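Local coordinates for probable uracil-DNA glycosylase (Acanthamoeba polyphaga mimivirus, PDB 5X55), which is a probable uracil-DNA glycosylase, a member of the UDG-like superfamily whose core is a four-stranded parallel beta sheet flanked by helices, at residues A299-Q304 against M331-N336. Residues are numbered along the deposited sequence; the frame is centred on the assembly and turned at random.
Sequences AHKLCQ and MSYGPN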
ATOM      1  N   ALA A 299       4.041   8.764  -5.624  1.00 16.42           N
ATOM      2  CA  ALA A 299       2.893   7.983  -6.082  1.00 19.63           C
ATOM      3  C   ALA A 299       2.436   8.448  -7.463  1.00 19.05           C
ATOM      4  O   ALA A 299       2.021   7.636  -8.299  1.00 18.91           O
ATOM      5  CB  ALA A 299       1.758   8.080  -5.058  1.00 14.34           C
ATOM      6  N   HIS A 300       2.547   9.754  -7.729  1.00 20.05           N
ATOM      7  CA  HIS A 300       2.129  10.312  -9.010  1.00 19.13           C
ATOM      8  C   HIS A 300       3.024   9.834 -10.150  1.00 19.08           C
ATOM      9  O   HIS A 300       2.534   9.485 -11.244  1.00 17.44           O
ATOM     10  CB  HIS A 300       2.144  11.833  -8.921  1.00 17.15           C
ATOM     11  CG  HIS A 300       1.703  12.504 -10.182  1.00 22.96           C
ATOM     12  ND1 HIS A 300       2.405  13.537 -10.764  1.00 19.58           N
ATOM     13  CD2 HIS A 300       0.637  12.271 -10.984  1.00 19.44           C
ATOM     14  CE1 HIS A 300       1.777  13.927 -11.857  1.00 21.57           C
ATOM     15  NE2 HIS A 300       0.700  13.178 -12.011  1.00 19.74           N
ATOM     16  N   LYS A 301       4.339   9.824  -9.916  1.00 16.64           N
ATOM     17  CA  LYS A 301       5.235   9.211 -10.883  1.00 20.30           C
ATOM     18  C   LYS A 301       4.795   7.790 -11.168  1.00 21.61           C
ATOM     19  O   LYS A 301       4.632   7.401 -12.331  1.00 22.19           O
ATOM     20  CB  LYS A 301       6.678   9.234 -10.383  1.00 20.92           C
ATOM     21  CG  LYS A 301       7.592   8.335 -11.224  1.00 27.86           C
ATOM     22  CD  LYS A 301       9.067   8.675 -11.039  1.00 30.28           C
ATOM     23  CE  LYS A 301       9.609   8.156  -9.706  1.00 35.10           C
ATOM     24  NZ  LYS A 301       9.526   6.671  -9.630  1.00 29.85           N
ATOM     25  N   LEU A 302       4.542   7.007 -10.117  1.00 19.89           N
ATOM     26  CA  LEU A 302       4.137   5.625 -10.373  1.00 18.44           C
ATOM     27  C   LEU A 302       2.840   5.561 -11.172  1.00 18.99           C
ATOM     28  O   LEU A 302       2.694   4.705 -12.045  1.00 19.65           O
ATOM     29  CB  LEU A 302       3.984   4.859  -9.065  1.00 17.70           C
ATOM     30  CG  LEU A 302       5.270   4.590  -8.317  1.00 24.45           C
ATOM     31  CD1 LEU A 302       4.928   3.687  -7.166  1.00 25.30           C
ATOM     32  CD2 LEU A 302       6.300   3.952  -9.230  1.00 21.87           C
ATOM     33  N   CYS A 303       1.877   6.440 -10.878  1.00 16.66           N
ATOM     34  CA  CYS A 303       0.597   6.390 -11.585  1.00 19.69           C
ATOM     35  C   CYS A 303       0.698   6.859 -13.029  1.00 21.96           C
ATOM     36  O   CYS A 303      -0.248   6.658 -13.803  1.00 24.40           O
ATOM     37  CB  CYS A 303      -0.445   7.221 -10.844  1.00 17.10           C
ATOM     38  SG  CYS A 303      -0.987   6.431  -9.284  1.00 23.29           S
ATOM     39  N   GLN A 304       1.800   7.491 -13.408  1.00 17.52           N
ATOM     40  CA  GLN A 304       2.023   7.764 -14.822  1.00 21.34           C
ATOM     41  C   GLN A 304       2.525   6.555 -15.595  1.00 20.82           C
ATOM     42  O   GLN A 304       2.808   6.679 -16.789  1.00 17.46           O
ATOM     43  CB  GLN A 304       2.983   8.937 -14.958  1.00 19.05           C
ATOM     44  CG  GLN A 304       2.289  10.195 -14.493  1.00 22.47           C
ATOM     45  CD  GLN A 304       3.152  11.397 -14.573  1.00 28.37           C
ATOM     46  OE1 GLN A 304       3.460  11.880 -15.673  1.00 27.80           O
ATOM     47  NE2 GLN A 304       3.579  11.894 -13.410  1.00 22.59           N
ATOM     48  N   MET A 331       6.422  16.268 -11.617  1.00 24.27           N
ATOM     49  CA  MET A 331       6.821  16.167 -13.013  1.00 26.84           C
ATOM     50  C   MET A 331       5.760  15.409 -13.797  1.00 28.22           C
ATOM     51  O   MET A 331       5.371  14.293 -13.434  1.00 28.75           O
ATOM     52  CB  MET A 331       8.178  15.478 -13.122  1.00 25.16           C
ATOM     53  CG  MET A 331       8.683  15.326 -14.553  1.00 32.43           C
ATOM     54  SD  MET A 331       8.778  16.879 -15.475  1.00 30.43           S
ATOM     55  CE  MET A 331      10.222  17.633 -14.721  1.00 30.36           C
ATOM     56  N   SER A 332       5.257  16.036 -14.843  1.00 26.87           N
ATOM     57  CA  SER A 332       4.298  15.414 -15.742  1.00 27.35           C
ATOM     58  C   SER A 332       5.088  14.967 -16.954  1.00 31.67           C
ATOM     59  O   SER A 332       5.556  15.799 -17.747  1.00 33.06           O
ATOM     60  CB  SER A 332       3.177  16.372 -16.127  1.00 31.82           C
ATOM     61  OG  SER A 332       2.207  15.698 -16.906  1.00 31.85           O
ATOM     62  N   TYR A 333       5.271  13.658 -17.063  1.00 34.98           N
ATOM     63  CA  TYR A 333       6.108  13.066 -18.089  1.00 34.75           C
ATOM     64  C   TYR A 333       5.393  13.065 -19.439  1.00 33.86           C
ATOM     65  O   TYR A 333       4.185  13.299 -19.549  1.00 38.21           O
ATOM     66  CB  TYR A 333       6.499  11.647 -17.691  1.00 33.14           C
ATOM     67  CG  TYR A 333       7.320  11.567 -16.420  1.00 34.00           C
ATOM     68  CD1 TYR A 333       8.711  11.621 -16.471  1.00 30.14           C
ATOM     69  CD2 TYR A 333       6.709  11.428 -15.167  1.00 33.08           C
ATOM     70  CE1 TYR A 333       9.481  11.554 -15.322  1.00 27.09           C
ATOM     71  CE2 TYR A 333       7.480  11.354 -14.002  1.00 30.51           C
ATOM     72  CZ  TYR A 333       8.873  11.418 -14.097  1.00 32.81           C
ATOM     73  OH  TYR A 333       9.674  11.347 -12.967  1.00 34.90           O
ATOM     74  N   GLY A 334       6.166  12.790 -20.478  1.00 38.42           N
ATOM     75  CA  GLY A 334       5.639  12.699 -21.816  1.00 41.97           C
ATOM     76  C   GLY A 334       6.576  13.270 -22.863  1.00 45.74           C
ATOM     77  O   GLY A 334       7.799  13.370 -22.670  1.00 39.81           O
ATOM     78  N   PRO A 335       6.006  13.646 -24.011  1.00 50.19           N
ATOM     79  CA  PRO A 335       6.836  14.211 -25.089  1.00 47.64           C
ATOM     80  C   PRO A 335       7.471  15.524 -24.695  1.00 40.88           C
ATOM     81  O   PRO A 335       8.566  15.852 -25.170  1.00 46.33           O
ATOM     82  CB  PRO A 335       5.835  14.394 -26.244  1.00 49.57           C
ATOM     83  CG  PRO A 335       4.588  13.623 -25.833  1.00 42.12           C
ATOM     84  CD  PRO A 335       4.571  13.665 -24.345  1.00 39.72           C
ATOM     85  N   ASN A 336       6.797  16.282 -23.829  1.00 40.38           N
ATOM     86  CA  ASN A 336       7.222  17.610 -23.392  1.00 37.62           C
ATOM     87  C   ASN A 336       7.072  17.637 -21.877  1.00 43.11           C
ATOM     88  O   ASN A 336       6.058  18.108 -21.343  1.00 44.96           O
ATOM     89  CB  ASN A 336       6.398  18.699 -24.076  1.00 39.23           C
ATOM     90  CG  ASN A 336       6.443  18.587 -25.601  1.00 51.23           C
ATOM     91  OD1 ASN A 336       7.284  19.209 -26.256  1.00 43.92           O
ATOM     92  ND2 ASN A 336       5.550  17.772 -26.168  1.00 45.60           N
TER
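Gln304 and Tyr333 face each other with CA atoms 7.4 Å apart, just beyond the C-terminal ends of helix 297-303 and of strand 328-332, where the latter runs out into the loop before strand 338-342. The contact lies at the surface of the UDG-like alpha/beta fold and joins a helix packed on the central parallel sheet to an antiparallel beta hairpin. Gln304 supplies both hydrogen bonds, its primary amide gripping the backbone where strand gives way to loop, and Tyr333 shares the packing. CD lies anti to CA (chi2 179°), which carries the amide out to the strand end; NE2 then donates to Met331 O at 3.0 Å in a nearly straight bond, 178° at the hydrogen, with the acceptor in the amide plane. OE1 accepts the N-H of Tyr333 at 2.9 Å, the donor lying in the plane of the carbonyl. Donor and acceptor on one flat group thus satisfy the C=O and N-H that bracket Ser332, whose own backbone bonds to Lys338 across the hairpin. A weak second bond from NE2 to His300 O ties the amide back to the helix it follows. Beneath NE2 lies one face of the His300 ring, the nitrogen 3.1 Å above its plane and displaced toward the rim. That buried imidazole itself links helix and hairpin, ND1 bonding Ser330 OG and the ring meeting Tyr342 edge-to-face. Tyr333 suits its exposed place: the flat ring offers a face to Met331 CG, 3.9 Å above its centre, and an edge to the Gln304 amide, turned 52° from it, while the polar hydroxyl is at home at the surface. Lys301 packs methylenes obliquely across the phenol while its bent end leads away, as suits a surface charge, leaving CD 3.4 Å from Tyr333 OH.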